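Local coordinates for protein glycerophosphoryl diester phosphodiesterase (Agrobacterium tumefaciens str. C58, PDB 3KS6) that belongs to the glycerophosphoryl diester phosphodiesterase family of TIM-barrel proteins and holds a magnesium ion in a carboxylate site at the mouth of the barrel, at residues N101-I106 against T136-L141; P155-V160 against I182-V187. All blocks are in the same frame, centred on the assembly; numbering follows the deposited sequence.

Contact 1: residues N101-I106 against T136-L141. With MG (magnesium ion), chain F.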
# COMPACT_ATOMS: atom_id res chain seq x y z
N ASN A 101 11.34 -2.55 1.91
CA ASN A 101 10.52 -3.72 1.75
C ASN A 101 9.17 -3.39 1.18
O ASN A 101 8.89 -2.23 0.93
CB ASN A 101 10.44 -4.45 3.06
CG ASN A 101 11.78 -5.03 3.47
OD1 ASN A 101 12.60 -5.40 2.62
ND2 ASN A 101 12.01 -5.10 4.75
N PHE A 102 8.34 -4.41 0.95
CA PHE A 102 7.11 -4.23 0.20
C PHE A 102 5.89 -4.17 1.11
O PHE A 102 5.80 -4.95 2.07
CB PHE A 102 6.88 -5.45 -0.72
CG PHE A 102 7.65 -5.46 -2.05
CD1 PHE A 102 8.42 -4.42 -2.49
CD2 PHE A 102 7.45 -6.53 -2.91
CE1 PHE A 102 9.04 -4.45 -3.73
CE2 PHE A 102 8.07 -6.56 -4.17
CZ PHE A 102 8.87 -5.50 -4.56
N ARG A 103 4.96 -3.28 0.75
CA ARG A 103 3.62 -3.22 1.31
C ARG A 103 2.70 -3.38 0.07
O ARG A 103 2.51 -2.46 -0.74
CB ARG A 103 3.38 -1.92 2.09
CG ARG A 103 1.92 -1.69 2.55
CD ARG A 103 1.81 -0.33 3.11
NE ARG A 103 0.45 0.15 3.34
CZ ARG A 103 -0.03 0.55 4.52
NH1 ARG A 103 0.72 0.58 5.63
NH2 ARG A 103 -1.27 1.01 4.56
N CYS A 104 2.18 -4.58 -0.10
CA CYS A 104 1.44 -4.97 -1.28
C CYS A 104 -0.07 -4.92 -1.04
O CYS A 104 -0.55 -5.63 -0.18
CB CYS A 104 1.87 -6.41 -1.64
SG CYS A 104 0.99 -7.13 -3.03
N GLU A 105 -0.81 -4.14 -1.82
CA GLU A 105 -2.27 -4.07 -1.64
C GLU A 105 -2.99 -4.91 -2.67
O GLU A 105 -2.72 -4.79 -3.86
CB GLU A 105 -2.79 -2.62 -1.70
CG GLU A 105 -4.24 -2.52 -1.22
CD GLU A 105 -4.81 -1.12 -1.29
OE1 GLU A 105 -4.03 -0.13 -1.30
OE2 GLU A 105 -6.06 -1.02 -1.39
N ILE A 106 -3.91 -5.72 -2.19
CA ILE A 106 -4.79 -6.57 -3.01
C ILE A 106 -6.10 -5.81 -3.24
O ILE A 106 -6.89 -5.58 -2.29
CB ILE A 106 -5.09 -7.89 -2.28
CG1 ILE A 106 -3.81 -8.62 -1.94
CG2 ILE A 106 -6.00 -8.80 -3.15
CD1 ILE A 106 -2.95 -8.95 -3.21
N THR A 136 4.62 -7.28 3.30
CA THR A 136 3.41 -7.15 4.13
C THR A 136 2.25 -6.96 3.17
O THR A 136 2.38 -6.24 2.18
CB THR A 136 3.51 -5.91 5.07
OG1 THR A 136 4.42 -6.19 6.13
CG2 THR A 136 2.15 -5.52 5.65
N PHE A 137 1.11 -7.59 3.45
CA PHE A 137 -0.04 -7.49 2.58
C PHE A 137 -1.13 -6.64 3.22
O PHE A 137 -1.37 -6.71 4.42
CB PHE A 137 -0.65 -8.87 2.27
CG PHE A 137 0.27 -9.75 1.47
CD1 PHE A 137 0.26 -9.70 0.08
CD2 PHE A 137 1.10 -10.65 2.11
CE1 PHE A 137 1.09 -10.52 -0.65
CE2 PHE A 137 1.96 -11.48 1.37
CZ PHE A 137 1.92 -11.43 -0.02
N SER A 138 -1.84 -5.89 2.38
CA SER A 138 -2.91 -5.03 2.87
C SER A 138 -4.11 -5.15 1.92
O SER A 138 -3.94 -5.56 0.79
CB SER A 138 -2.46 -3.57 2.86
OG SER A 138 -2.17 -3.11 1.55
N SER A 139 -5.31 -4.83 2.41
CA SER A 139 -6.49 -4.78 1.55
C SER A 139 -7.57 -4.07 2.28
O SER A 139 -7.61 -4.14 3.52
CB SER A 139 -7.00 -6.18 1.25
OG SER A 139 -8.03 -6.16 0.29
N PHE A 140 -8.48 -3.41 1.55
CA PHE A 140 -9.72 -2.91 2.17
C PHE A 140 -10.76 -4.02 2.32
O PHE A 140 -11.72 -3.84 3.06
CB PHE A 140 -10.34 -1.81 1.32
CG PHE A 140 -9.67 -0.48 1.45
CD1 PHE A 140 -8.59 -0.14 0.64
CD2 PHE A 140 -10.09 0.45 2.39
CE1 PHE A 140 -7.98 1.09 0.74
CE2 PHE A 140 -9.46 1.69 2.50
CZ PHE A 140 -8.42 2.00 1.66
N LEU A 141 -10.59 -5.13 1.59
CA LEU A 141 -11.59 -6.19 1.51
C LEU A 141 -11.31 -7.34 2.46
O LEU A 141 -10.27 -8.00 2.40
CB LEU A 141 -11.73 -6.73 0.09
CG LEU A 141 -12.65 -5.99 -0.89
CD1 LEU A 141 -12.18 -4.59 -1.10
CD2 LEU A 141 -12.75 -6.69 -2.26
MG MG F . -2.81 1.18 -2.28
O HOH W 1 7.13 -4.93 4.55
O HOH W 2 -1.56 -0.46 1.24
O HOH W 3 -7.82 -3.05 -1.22
O HOH W 4 -1.76 2.56 -3.50
O HOH W 5 -4.59 2.09 -2.91
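The carbonyl oxygen of I106 is gripped twice: S139 OG donates to I106 O from 2.9 Å, lying in the carbonyl plane, and a bridging water donates to it as well. The same hydroxyl accepts from L141 N at 3.1 Å, an ST turn that ties the exit of strand 135-139 to the start of helix 142-151. The bridging water also accepts from F140 N and donates to E105 OE2, which lies 2.7 Å from the water oxygen, so one solvent molecule links I106 O, F140 N and the E105 carboxylate.

Toward the N-terminal side of this network the strands form the parallel pair of a beta-alpha-beta unit through helix 118-128, in a ladder of four backbone hydrogen bonds; the shortest runs from C104 N to T136 O, 2.8 Å. R103, E105, T136 and S138 point to the barrel interior. There S138 OG packs against the aliphatic part of E105, 3.3 Å from E105 CB, and donates to a second water, which also accepts the N-H of R103 NE. On the opposite face, towards helix 118-128, C104 SG sits 5.1 Å from the centroid of the F137 ring, 64° off its normal.

With CG anti to the backbone N (chi1 -168°) and the chain extended beyond it, E105 carries its carboxylate out from the strand to the magnesium ion, which OE1 binds at 2.0 Å. Its OE2 meets the edge of the F140 ring, 3.4 Å from CD1, with carboxylate and ring planes 52° apart. E35 and D37 also bind the ion, with two waters. One oxygen of E105 thus coordinates the metal while the other is hydrogen-bonded to water and lies against the ring edge; metal and water together should restrict rotation of the carboxylate.

Contact 2: residues P155-V160 against I182-V187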
# COMPACT_ATOMS: atom_id res chain seq x y z
N PRO A 155 2.89 -10.84 7.32
CA PRO A 155 2.00 -9.93 8.02
C PRO A 155 0.93 -9.37 7.11
O PRO A 155 1.20 -9.15 5.94
CB PRO A 155 2.93 -8.82 8.48
CG PRO A 155 4.31 -9.42 8.46
CD PRO A 155 4.27 -10.33 7.30
N ARG A 156 -0.26 -9.17 7.68
CA ARG A 156 -1.42 -8.60 7.00
C ARG A 156 -1.94 -7.39 7.78
O ARG A 156 -1.87 -7.37 9.03
CB ARG A 156 -2.56 -9.62 6.93
CG ARG A 156 -2.29 -10.87 6.09
CD ARG A 156 -3.16 -12.08 6.51
NE ARG A 156 -2.75 -12.67 7.81
CZ ARG A 156 -3.47 -12.64 8.94
NH1 ARG A 156 -4.68 -12.13 8.98
NH2 ARG A 156 -2.97 -13.17 10.06
N LEU A 157 -2.47 -6.40 7.06
CA LEU A 157 -3.16 -5.29 7.69
C LEU A 157 -4.43 -4.94 6.90
O LEU A 157 -4.40 -4.90 5.67
CB LEU A 157 -2.27 -4.07 7.91
CG LEU A 157 -1.94 -3.16 6.74
CD1 LEU A 157 -2.94 -2.04 6.60
CD2 LEU A 157 -0.54 -2.56 6.84
N TRP A 158 -5.49 -4.67 7.65
CA TRP A 158 -6.80 -4.32 7.10
C TRP A 158 -6.91 -2.82 7.01
O TRP A 158 -6.76 -2.08 7.99
CB TRP A 158 -7.90 -4.91 7.96
CG TRP A 158 -9.28 -4.65 7.41
CD1 TRP A 158 -9.65 -4.55 6.11
CD2 TRP A 158 -10.47 -4.48 8.18
NE1 TRP A 158 -11.00 -4.29 6.02
CE2 TRP A 158 -11.52 -4.23 7.29
CE3 TRP A 158 -10.74 -4.51 9.56
CZ2 TRP A 158 -12.84 -4.04 7.72
CZ3 TRP A 158 -12.03 -4.31 9.98
CH2 TRP A 158 -13.07 -4.08 9.07
N LEU A 159 -7.14 -2.36 5.79
CA LEU A 159 -7.38 -0.95 5.49
C LEU A 159 -8.83 -0.67 5.71
O LEU A 159 -9.72 -1.27 5.06
CB LEU A 159 -7.01 -0.67 4.05
CG LEU A 159 -5.52 -0.88 3.71
CD1 LEU A 159 -5.29 -0.92 2.17
CD2 LEU A 159 -4.73 0.23 4.37
N VAL A 160 -9.08 0.25 6.65
CA VAL A 160 -10.45 0.60 7.10
C VAL A 160 -10.78 2.00 6.58
O VAL A 160 -10.21 3.03 7.03
CB VAL A 160 -10.51 0.55 8.62
CG1 VAL A 160 -11.90 0.99 9.15
CG2 VAL A 160 -10.15 -0.87 9.13
N ILE A 182 -7.07 -10.58 12.36
CA ILE A 182 -6.30 -9.45 11.81
C ILE A 182 -5.66 -8.76 13.02
O ILE A 182 -6.35 -8.48 14.01
CB ILE A 182 -7.23 -8.48 10.97
CG1 ILE A 182 -7.79 -9.24 9.73
CG2 ILE A 182 -6.49 -7.23 10.53
CD1 ILE A 182 -8.99 -8.59 9.10
N HIS A 183 -4.37 -8.47 12.92
CA HIS A 183 -3.59 -7.92 14.03
C HIS A 183 -3.20 -6.47 13.85
O HIS A 183 -2.58 -5.91 14.75
CB HIS A 183 -2.35 -8.76 14.24
CG HIS A 183 -2.65 -10.21 14.38
ND1 HIS A 183 -3.43 -10.70 15.41
CD2 HIS A 183 -2.35 -11.27 13.60
CE1 HIS A 183 -3.56 -12.00 15.27
NE2 HIS A 183 -2.92 -12.38 14.18
N GLU A 184 -3.60 -5.86 12.73
CA GLU A 184 -3.27 -4.49 12.44
C GLU A 184 -4.31 -3.88 11.51
O GLU A 184 -4.77 -4.57 10.58
CB GLU A 184 -1.91 -4.42 11.73
CG GLU A 184 -1.47 -3.01 11.40
CD GLU A 184 -0.04 -2.89 10.87
OE1 GLU A 184 0.76 -3.85 10.93
OE2 GLU A 184 0.28 -1.78 10.37
N ILE A 185 -4.72 -2.64 11.78
CA ILE A 185 -5.57 -1.88 10.86
C ILE A 185 -4.84 -0.62 10.42
O ILE A 185 -3.93 -0.13 11.11
CB ILE A 185 -6.99 -1.51 11.44
CG1 ILE A 185 -6.88 -0.47 12.55
CG2 ILE A 185 -7.68 -2.76 11.94
CD1 ILE A 185 -8.21 0.04 13.12
N GLY A 186 -5.25 -0.08 9.27
CA GLY A 186 -4.75 1.20 8.80
C GLY A 186 -5.97 2.07 8.51
O GLY A 186 -6.87 1.61 7.83
N VAL A 187 -6.00 3.27 9.09
CA VAL A 187 -7.06 4.24 8.85
C VAL A 187 -6.51 5.47 8.13
O VAL A 187 -5.30 5.82 8.25
CB VAL A 187 -7.79 4.66 10.20
CG1 VAL A 187 -8.23 3.42 11.01
CG2 VAL A 187 -6.91 5.57 11.09
O HOH W 6 -2.99 -9.25 10.57
O HOH W 7 0.63 -6.38 10.12
O HOH W 8 -3.45 -14.98 12.58
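Three backbone bonds join W158 and V160 to E184 and G186 in a parallel ladder: W158 N donates to E184 O, G186 N to W158 O at 2.8 Å, and V160 N to G186 O in a nearly straight bond (179° at the hydrogen).

Water extends the link where the ladder stops. R156 O accepts from two waters, one of which takes the N-H of H183 while the other donates to E184 OE1. That carboxylate oxygen also forms a salt bridge with K227. Beyond them R156 NH2 lies 4.1 Å from H183 CD2, with guanidinium and imidazole planes 71° apart, and NH1 bonds to S181 O.

Among the apolar contacts, W158 has CG anti to the backbone N (chi1 -177°), which carries the indole away from strand 184-188 and leaves CB against I182 CG2 at 3.7 Å. V160 CG2 lies over the rim of one face of the indole and also touches I185 CB at 4.0 Å.

L157 packs instead on a carboxylate chain and the glycine backbone: it crosses E184 obliquely, CD2 within 3.7 Å of E184 OE2, and its CD1 reaches G186 N at 4.0 Å.

The pair belongs to a beta-alpha-beta unit, as in a TIM barrel, whose helix 162-179 packs on W158 and V160; helix 142-151 packs on R156, W158 and I182, while strand 206-210 flanks strand 184-188, its W210 NE1 donating to G186 O.

Contacts 1 and 2 lie in one curled sheet with their centres about 9 Å apart, joined directly because strands 135-139 and 156-160 are neighbours in it: F137 O and L157 N, and S139 O and L159 N, are probably hydrogen-bonded. They follow in series along the chain, strand 101-106, helix 118-128 and strand 135-139 forming one beta-alpha-beta unit, and strand 156-160, helix 162-179 and strand 184-188 another, with helix 142-151 between the units. This succession of parallel strands and covering helices is the TIM-barrel plan. Contact 1 supplies a magnesium ligand; contact 2 continues the wall, with L159 reaching R103 and E105 inside the barrel.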